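Local coordinates for binding domain (Hc) of Paraclostridial Mosquitocidal Protein 1 (Paraclostridium bifermentans, PDB 6HOX) that forms the receptor-binding domain of a botulinum-like neurotoxin that specifically targets Anopheles mosquitoes, and probably directs it to host nerve cells, at residues R276-P288 with S353-G365. Residues are numbered along the deposited sequence; the frame is centred on the assembly and turned at random.
Sequences RSTYKSWYGEYYP and SKIKERYMVLNEG
Y286, Y287 and P288, on the returning strand of a beta hairpin, pack against V361 and L362 of the short strand 361-363, a mainly apolar side-chain contact pinned by one strong backbone bond. L362 N donates to Y286 O over 2.8 Å with an N-H...O angle of 163°, although the donor is tilted out of the carbonyl plane. The two strands run at 128° to each other, far from a regular antiparallel pairing; this is the one backbone bond between the segments, and the rest of the contact is side-chain packing plus a salt bridge between E285 and K354. V361 CG1 lies over one face of the Y287 ring, 3.8 Å from its centroid and 16° off the normal, a CH-pi contact, while Y359 CB meets the same ring at its edge. Beyond V361, L362 spreads its two methyl branches: CD1 reaches S277 CB at 3.8 Å, and CD2 sits against P288 CG. The S277 hydroxyl itself is bonded to E315 and Y342. Both segments belong to the C-terminal receptor-binding region, of the beta-trefoil clan, where 361-363 pairs with strand 345-348 and the hairpin strand 285-291 with 409-415. A water sits between the segments, within hydrogen-bonding distance of both P288 O and M360 O. Towards the hairpin turn, I355 fills the angle between two tyrosines: its CG1 is 3.5 Å from Y283 CD1, and its CD1 approaches Y287 OH. The E285 chain, bent at chi2, passes I355 and turns its carboxylate to meet K354, whose extended chain comes from the opposite direction; the resulting salt bridge, OE2 to NZ at 3.4 Å, is weak as a hydrogen bond. E285 OE1 instead lies beside V361 CG2 and close to N363 OD1, an acceptor-acceptor approach without a bond.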
ATOM      1  N   ARG A 276      18.071  13.213   8.281  1.00 31.80           N
ATOM      2  CA  ARG A 276      18.600  14.186   9.247  1.00 34.45           C
ATOM      3  C   ARG A 276      19.316  15.307   8.472  1.00 34.88           C
ATOM      4  O   ARG A 276      19.428  15.252   7.238  1.00 31.14           O
ATOM      5  CB  ARG A 276      19.503  13.473  10.260  1.00 35.98           C
ATOM      6  CG  ARG A 276      18.795  12.400  11.078  1.00 39.85           C
ATOM      7  CD  ARG A 276      19.717  11.645  12.023  1.00 45.49           C
ATOM      8  NE  ARG A 276      20.285  12.529  13.034  1.00 53.23           N
ATOM      9  CZ  ARG A 276      21.026  12.132  14.063  1.00 56.35           C
ATOM     10  NH1 ARG A 276      21.326  10.849  14.192  1.00 56.39           N
ATOM     11  NH2 ARG A 276      21.453  13.013  14.955  1.00 50.26           N
ATOM     12  N   SER A 277      19.762  16.334   9.204  1.00 34.87           N
ATOM     13  CA  SER A 277      20.565  17.417   8.631  1.00 37.54           C
ATOM     14  C   SER A 277      21.658  17.843   9.616  1.00 38.18           C
ATOM     15  O   SER A 277      21.542  17.670  10.824  1.00 34.51           O
ATOM     16  CB  SER A 277      19.721  18.590   8.234  1.00 37.24           C
ATOM     17  OG  SER A 277      19.139  19.198   9.369  1.00 37.99           O
ATOM     18  N   THR A 278      22.730  18.399   9.057  1.00 43.89           N
ATOM     19  CA  THR A 278      23.907  18.782   9.801  1.00 45.46           C
ATOM     20  C   THR A 278      24.464  20.076   9.191  1.00 50.29           C
ATOM     21  O   THR A 278      24.671  20.168   7.964  1.00 44.38           O
ATOM     22  CB  THR A 278      24.933  17.642   9.808  1.00 46.96           C
ATOM     23  OG1 THR A 278      26.015  18.033  10.656  1.00 50.97           O
ATOM     24  CG2 THR A 278      25.467  17.305   8.433  1.00 46.42           C
ATOM     25  N   TYR A 279      24.684  21.068  10.059  1.00 49.71           N
ATOM     26  CA  TYR A 279      25.311  22.312   9.684  1.00 53.80           C
ATOM     27  C   TYR A 279      26.823  22.087   9.603  1.00 52.03           C
ATOM     28  O   TYR A 279      27.443  21.714  10.587  1.00 55.03           O
ATOM     29  CB  TYR A 279      24.957  23.408  10.690  1.00 56.38           C
ATOM     30  CG  TYR A 279      25.540  24.752  10.351  1.00 62.47           C
ATOM     31  CD1 TYR A 279      25.199  25.400   9.175  1.00 64.47           C
ATOM     32  CD2 TYR A 279      26.442  25.373  11.197  1.00 65.35           C
ATOM     33  CE1 TYR A 279      25.736  26.634   8.852  1.00 66.22           C
ATOM     34  CE2 TYR A 279      26.990  26.606  10.889  1.00 64.08           C
ATOM     35  CZ  TYR A 279      26.634  27.238   9.714  1.00 63.38           C
ATOM     36  OH  TYR A 279      27.174  28.448   9.412  1.00 65.37           O
ATOM     37  N   LYS A 280      27.396  22.275   8.413  1.00 50.39           N
ATOM     38  CA  LYS A 280      28.827  22.193   8.244  1.00 52.59           C
ATOM     39  C   LYS A 280      29.388  23.613   8.280  1.00 54.80           C
ATOM     40  O   LYS A 280      29.319  24.334   7.293  1.00 48.44           O
ATOM     41  CB  LYS A 280      29.180  21.441   6.963  1.00 55.09           C
ATOM     42  CG  LYS A 280      29.037  19.934   7.084  1.00 59.22           C
ATOM     43  CD  LYS A 280      29.411  19.201   5.827  1.00 65.76           C
ATOM     44  CE  LYS A 280      29.072  17.730   5.892  1.00 71.87           C
ATOM     45  NZ  LYS A 280      29.880  17.029   6.919  1.00 79.67           N
ATOM     46  N   SER A 281      29.924  23.982   9.452  1.00 56.44           N
ATOM     47  CA  SER A 281      30.462  25.311   9.760  1.00 57.01           C
ATOM     48  C   SER A 281      31.441  25.776   8.672  1.00 49.72           C
ATOM     49  O   SER A 281      31.440  26.945   8.307  1.00 52.64           O
ATOM     50  CB  SER A 281      31.128  25.300  11.113  1.00 58.16           C
ATOM     51  OG  SER A 281      32.108  24.268  11.166  1.00 61.46           O
ATOM     52  N   TRP A 282      32.275  24.857   8.179  1.00 49.65           N
ATOM     53  CA  TRP A 282      33.280  25.166   7.163  1.00 54.90           C
ATOM     54  C   TRP A 282      32.640  25.917   5.987  1.00 56.31           C
ATOM     55  O   TRP A 282      32.996  27.076   5.709  1.00 51.63           O
ATOM     56  CB  TRP A 282      33.986  23.893   6.690  1.00 54.86           C
ATOM     57  CG  TRP A 282      34.924  24.126   5.550  1.00 63.15           C
ATOM     58  CD1 TRP A 282      34.700  23.833   4.237  1.00 69.07           C
ATOM     59  CD2 TRP A 282      36.239  24.710   5.613  1.00 68.39           C
ATOM     60  NE1 TRP A 282      35.786  24.185   3.480  1.00 74.01           N
ATOM     61  CE2 TRP A 282      36.745  24.728   4.294  1.00 72.64           C
ATOM     62  CE3 TRP A 282      37.036  25.224   6.643  1.00 67.18           C
ATOM     63  CZ2 TRP A 282      38.009  25.236   3.986  1.00 70.79           C
ATOM     64  CZ3 TRP A 282      38.284  25.727   6.338  1.00 67.57           C
ATOM     65  CH2 TRP A 282      38.763  25.727   5.027  1.00 66.30           C
ATOM     66  N   TYR A 283      31.728  25.242   5.274  1.00 60.38           N
ATOM     67  CA  TYR A 283      30.874  25.906   4.294  1.00 59.39           C
ATOM     68  C   TYR A 283      29.797  26.668   5.069  1.00 57.29           C
ATOM     69  O   TYR A 283      29.714  26.583   6.281  1.00 60.85           O
ATOM     70  CB  TYR A 283      30.251  24.909   3.321  1.00 60.77           C
ATOM     71  CG  TYR A 283      31.213  24.001   2.599  1.00 70.83           C
ATOM     72  CD1 TYR A 283      31.906  24.434   1.476  1.00 74.49           C
ATOM     73  CD2 TYR A 283      31.390  22.684   3.001  1.00 74.35           C
ATOM     74  CE1 TYR A 283      32.766  23.592   0.787  1.00 75.65           C
ATOM     75  CE2 TYR A 283      32.243  21.827   2.323  1.00 75.72           C
ATOM     76  CZ  TYR A 283      32.934  22.284   1.213  1.00 76.92           C
ATOM     77  OH  TYR A 283      33.780  21.447   0.546  1.00 81.62           O
ATOM     78  N   GLY A 284      28.946  27.406   4.372  1.00 54.77           N
ATOM     79  CA  GLY A 284      27.891  28.108   5.078  1.00 61.76           C
ATOM     80  C   GLY A 284      26.604  27.302   5.163  1.00 62.52           C
ATOM     81  O   GLY A 284      25.548  27.903   5.351  1.00 69.95           O
ATOM     82  N   GLU A 285      26.689  25.959   5.082  1.00 58.03           N
ATOM     83  CA  GLU A 285      25.571  25.132   4.597  1.00 52.25           C
ATOM     84  C   GLU A 285      25.112  24.075   5.613  1.00 46.93           C
ATOM     85  O   GLU A 285      25.905  23.453   6.311  1.00 41.06           O
ATOM     86  CB  GLU A 285      25.966  24.425   3.300  1.00 54.95           C
ATOM     87  CG  GLU A 285      26.343  25.371   2.171  1.00 57.50           C
ATOM     88  CD  GLU A 285      25.221  26.230   1.605  1.00 58.74           C
ATOM     89  OE1 GLU A 285      24.034  25.993   1.940  1.00 53.23           O
ATOM     90  OE2 GLU A 285      25.541  27.138   0.817  1.00 60.35           O
ATOM     91  N   TYR A 286      23.790  23.862   5.626  1.00 45.09           N
ATOM     92  CA  TYR A 286      23.153  22.671   6.174  1.00 45.52           C
ATOM     93  C   TYR A 286      23.022  21.602   5.076  1.00 39.32           C
ATOM     94  O   TYR A 286      22.518  21.879   3.982  1.00 39.00           O
ATOM     95  CB  TYR A 286      21.766  23.002   6.722  1.00 45.73           C
ATOM     96  CG  TYR A 286      21.726  24.112   7.738  1.00 46.96           C
ATOM     97  CD1 TYR A 286      21.588  25.429   7.341  1.00 45.74           C
ATOM     98  CD2 TYR A 286      21.779  23.842   9.094  1.00 47.79           C
ATOM     99  CE1 TYR A 286      21.540  26.458   8.264  1.00 48.95           C
ATOM    100  CE2 TYR A 286      21.713  24.858  10.033  1.00 51.58           C
ATOM    101  CZ  TYR A 286      21.598  26.173   9.616  1.00 51.58           C
ATOM    102  OH  TYR A 286      21.534  27.194  10.524  1.00 53.27           O
ATOM    103  N   TYR A 287      23.467  20.385   5.392  1.00 35.28           N
ATOM    104  CA  TYR A 287      23.417  19.238   4.500  1.00 35.64           C
ATOM    105  C   TYR A 287      22.403  18.227   5.035  1.00 36.21           C
ATOM    106  O   TYR A 287      22.513  17.782   6.174  1.00 30.88           O
ATOM    107  CB  TYR A 287      24.792  18.575   4.369  1.00 33.95           C
ATOM    108  CG  TYR A 287      25.789  19.328   3.523  1.00 34.61           C
ATOM    109  CD1 TYR A 287      26.450  20.450   4.002  1.00 34.71           C
ATOM    110  CD2 TYR A 287      26.055  18.936   2.224  1.00 37.20           C
ATOM    111  CE1 TYR A 287      27.365  21.143   3.220  1.00 37.11           C
ATOM    112  CE2 TYR A 287      26.963  19.619   1.428  1.00 39.88           C
ATOM    113  CZ  TYR A 287      27.626  20.730   1.924  1.00 38.61           C
ATOM    114  OH  TYR A 287      28.510  21.399   1.115  1.00 36.42           O
ATOM    115  N   PRO A 288      21.395  17.801   4.236  1.00 33.99           N
ATOM    116  CA  PRO A 288      20.556  16.671   4.638  1.00 31.18           C
ATOM    117  C   PRO A 288      21.329  15.374   4.364  1.00 29.71           C
ATOM    118  O   PRO A 288      22.107  15.305   3.419  1.00 28.86           O
ATOM    119  CB  PRO A 288      19.311  16.852   3.762  1.00 30.83           C
ATOM    120  CG  PRO A 288      19.868  17.453   2.484  1.00 31.63           C
ATOM    121  CD  PRO A 288      20.999  18.362   2.936  1.00 31.47           C
ATOM    122  N   SER A 353      29.541  28.373  -8.066  1.00 45.05           N
ATOM    123  CA  SER A 353      30.793  29.131  -7.896  1.00 49.75           C
ATOM    124  C   SER A 353      31.421  28.847  -6.525  1.00 49.18           C
ATOM    125  O   SER A 353      32.645  28.854  -6.383  1.00 51.18           O
ATOM    126  CB  SER A 353      30.541  30.614  -8.083  1.00 47.44           C
ATOM    127  OG  SER A 353      29.622  31.098  -7.109  1.00 44.88           O
ATOM    128  N   LYS A 354      30.563  28.626  -5.523  1.00 49.75           N
ATOM    129  CA  LYS A 354      30.961  28.384  -4.137  1.00 48.93           C
ATOM    130  C   LYS A 354      31.350  26.911  -3.996  1.00 50.28           C
ATOM    131  O   LYS A 354      32.481  26.584  -3.674  1.00 53.44           O
ATOM    132  CB  LYS A 354      29.811  28.777  -3.200  1.00 52.37           C
ATOM    133  CG  LYS A 354      29.951  28.310  -1.756  1.00 60.03           C
ATOM    134  CD  LYS A 354      28.805  28.728  -0.851  1.00 59.88           C
ATOM    135  CE  LYS A 354      29.054  28.375   0.603  1.00 62.42           C
ATOM    136  NZ  LYS A 354      28.193  29.157   1.522  1.00 63.05           N
ATOM    137  N   ILE A 355      30.368  26.040  -4.247  1.00 49.20           N
ATOM    138  CA  ILE A 355      30.494  24.596  -4.148  1.00 46.26           C
ATOM    139  C   ILE A 355      29.991  24.017  -5.469  1.00 42.73           C
ATOM    140  O   ILE A 355      28.815  24.161  -5.786  1.00 38.98           O
ATOM    141  CB  ILE A 355      29.692  24.051  -2.945  1.00 46.47           C
ATOM    142  CG1 ILE A 355      30.209  24.574  -1.605  1.00 46.57           C
ATOM    143  CG2 ILE A 355      29.678  22.533  -2.954  1.00 47.84           C
ATOM    144  CD1 ILE A 355      29.117  24.898  -0.624  1.00 47.40           C
ATOM    145  N   LYS A 356      30.893  23.373  -6.211  1.00 42.90           N
ATOM    146  CA  LYS A 356      30.621  22.881  -7.542  1.00 43.54           C
ATOM    147  C   LYS A 356      30.128  21.423  -7.503  1.00 42.66           C
ATOM    148  O   LYS A 356      29.696  20.917  -8.535  1.00 38.79           O
ATOM    149  CB  LYS A 356      31.884  23.000  -8.402  1.00 45.03           C
ATOM    150  N   GLU A 357      30.212  20.763  -6.335  1.00 37.48           N
ATOM    151  CA  GLU A 357      29.853  19.345  -6.174  1.00 39.02           C
ATOM    152  C   GLU A 357      28.329  19.179  -6.243  1.00 35.26           C
ATOM    153  O   GLU A 357      27.575  20.143  -6.167  1.00 34.29           O
ATOM    154  CB  GLU A 357      30.377  18.782  -4.849  1.00 42.26           C
ATOM    155  CG  GLU A 357      31.843  18.378  -4.894  1.00 45.98           C
ATOM    156  CD  GLU A 357      32.816  19.545  -4.958  1.00 50.62           C
ATOM    157  OE1 GLU A 357      32.535  20.603  -4.326  1.00 53.24           O
ATOM    158  OE2 GLU A 357      33.845  19.401  -5.648  1.00 55.03           O
ATOM    159  N   ARG A 358      27.890  17.921  -6.343  1.00 34.94           N
ATOM    160  CA  ARG A 358      26.493  17.592  -6.625  1.00 33.10           C
ATOM    161  C   ARG A 358      25.707  17.287  -5.340  1.00 32.61           C
ATOM    162  O   ARG A 358      24.533  16.862  -5.417  1.00 29.09           O
ATOM    163  CB  ARG A 358      26.476  16.410  -7.599  1.00 31.63           C
ATOM    164  CG  ARG A 358      26.916  16.780  -9.008  1.00 30.69           C
ATOM    165  CD  ARG A 358      27.130  15.573  -9.907  1.00 29.79           C
ATOM    166  NE  ARG A 358      27.149  15.967 -11.307  1.00 29.21           N
ATOM    167  CZ  ARG A 358      26.078  16.077 -12.097  1.00 31.21           C
ATOM    168  NH1 ARG A 358      24.868  15.810 -11.637  1.00 27.81           N
ATOM    169  NH2 ARG A 358      26.229  16.439 -13.362  1.00 29.85           N
ATOM    170  N   TYR A 359      26.325  17.513  -4.172  1.00 31.68           N
ATOM    171  CA  TYR A 359      25.669  17.303  -2.883  1.00 31.88           C
ATOM    172  C   TYR A 359      24.579  18.352  -2.676  1.00 30.94           C
ATOM    173  O   TYR A 359      24.765  19.553  -2.956  1.00 28.04           O
ATOM    174  CB  TYR A 359      26.670  17.341  -1.722  1.00 33.68           C
ATOM    175  CG  TYR A 359      27.697  16.250  -1.800  1.00 34.79           C
ATOM    176  CD1 TYR A 359      27.352  14.923  -1.602  1.00 36.72           C
ATOM    177  CD2 TYR A 359      29.011  16.531  -2.131  1.00 37.96           C
ATOM    178  CE1 TYR A 359      28.284  13.907  -1.725  1.00 37.11           C
ATOM    179  CE2 TYR A 359      29.961  15.526  -2.243  1.00 37.61           C
ATOM    180  CZ  TYR A 359      29.598  14.211  -2.036  1.00 38.43           C
ATOM    181  OH  TYR A 359      30.534  13.223  -2.148  1.00 41.32           O
ATOM    182  N   MET A 360      23.439  17.892  -2.150  1.00 29.23           N
ATOM    183  CA  MET A 360      22.321  18.769  -1.887  1.00 28.82           C
ATOM    184  C   MET A 360      22.537  19.426  -0.526  1.00 29.04           C
ATOM    185  O   MET A 360      23.139  18.819   0.343  1.00 30.23           O
ATOM    186  CB  MET A 360      20.988  18.012  -1.875  1.00 29.33           C
ATOM    187  CG  MET A 360      20.742  17.174  -3.118  1.00 28.89           C
ATOM    188  SD  MET A 360      20.648  18.117  -4.667  1.00 29.96           S
ATOM    189  CE  MET A 360      19.089  18.971  -4.471  1.00 30.69           C
ATOM    190  N   VAL A 361      21.994  20.639  -0.377  1.00 29.19           N
ATOM    191  CA  VAL A 361      21.995  21.399   0.833  1.00 30.28           C
ATOM    192  C   VAL A 361      20.556  21.843   1.104  1.00 32.97           C
ATOM    193  O   VAL A 361      19.678  21.627   0.267  1.00 34.40           O
ATOM    194  CB  VAL A 361      22.955  22.610   0.724  1.00 32.22           C
ATOM    195  CG1 VAL A 361      24.393  22.163   0.508  1.00 32.26           C
ATOM    196  CG2 VAL A 361      22.526  23.571  -0.379  1.00 31.98           C
ATOM    197  N   LEU A 362      20.330  22.427   2.289  1.00 32.15           N
ATOM    198  CA  LEU A 362      19.093  23.083   2.646  1.00 36.56           C
ATOM    199  C   LEU A 362      19.337  24.592   2.626  1.00 40.90           C
ATOM    200  O   LEU A 362      20.191  25.080   3.341  1.00 42.89           O
ATOM    201  CB  LEU A 362      18.635  22.634   4.038  1.00 36.69           C
ATOM    202  CG  LEU A 362      18.572  21.128   4.253  1.00 37.35           C
ATOM    203  CD1 LEU A 362      18.121  20.816   5.666  1.00 39.10           C
ATOM    204  CD2 LEU A 362      17.653  20.460   3.232  1.00 38.32           C
ATOM    205  N   ASN A 363      18.571  25.307   1.802  1.00 42.03           N
ATOM    206  CA  ASN A 363      18.830  26.697   1.530  1.00 42.11           C
ATOM    207  C   ASN A 363      17.495  27.405   1.340  1.00 41.45           C
ATOM    208  O   ASN A 363      16.561  26.803   0.844  1.00 41.60           O
ATOM    209  CB  ASN A 363      19.707  26.860   0.288  1.00 45.44           C
ATOM    210  CG  ASN A 363      20.570  28.103   0.308  1.00 45.08           C
ATOM    211  OD1 ASN A 363      21.537  28.173   1.051  1.00 49.75           O
ATOM    212  ND2 ASN A 363      20.262  29.063  -0.542  1.00 53.17           N
ATOM    213  N   GLU A 364      17.436  28.677   1.749  1.00 44.15           N
ATOM    214  CA  GLU A 364      16.306  29.544   1.493  1.00 47.76           C
ATOM    215  C   GLU A 364      16.253  29.863  -0.005  1.00 47.75           C
ATOM    216  O   GLU A 364      15.186  29.997  -0.575  1.00 50.96           O
ATOM    217  CB  GLU A 364      16.428  30.829   2.311  1.00 53.01           C
ATOM    218  CG  GLU A 364      15.230  31.740   2.148  1.00 60.63           C
ATOM    219  CD  GLU A 364      14.946  32.658   3.324  1.00 68.38           C
ATOM    220  OE1 GLU A 364      15.854  33.433   3.701  1.00 74.31           O
ATOM    221  OE2 GLU A 364      13.818  32.590   3.862  1.00 69.09           O
ATOM    222  N   GLY A 365      17.433  29.967  -0.618  1.00 49.99           N
ATOM    223  CA  GLY A 365      17.600  30.292  -2.029  1.00 53.36           C
ATOM    224  C   GLY A 365      17.440  29.080  -2.941  1.00 53.34           C
ATOM    225  O   GLY A 365      18.340  28.225  -3.030  1.00 53.32           O
TER
HETATM  226  O   HOH W   1      23.512  16.280   1.204  1.00 37.50           O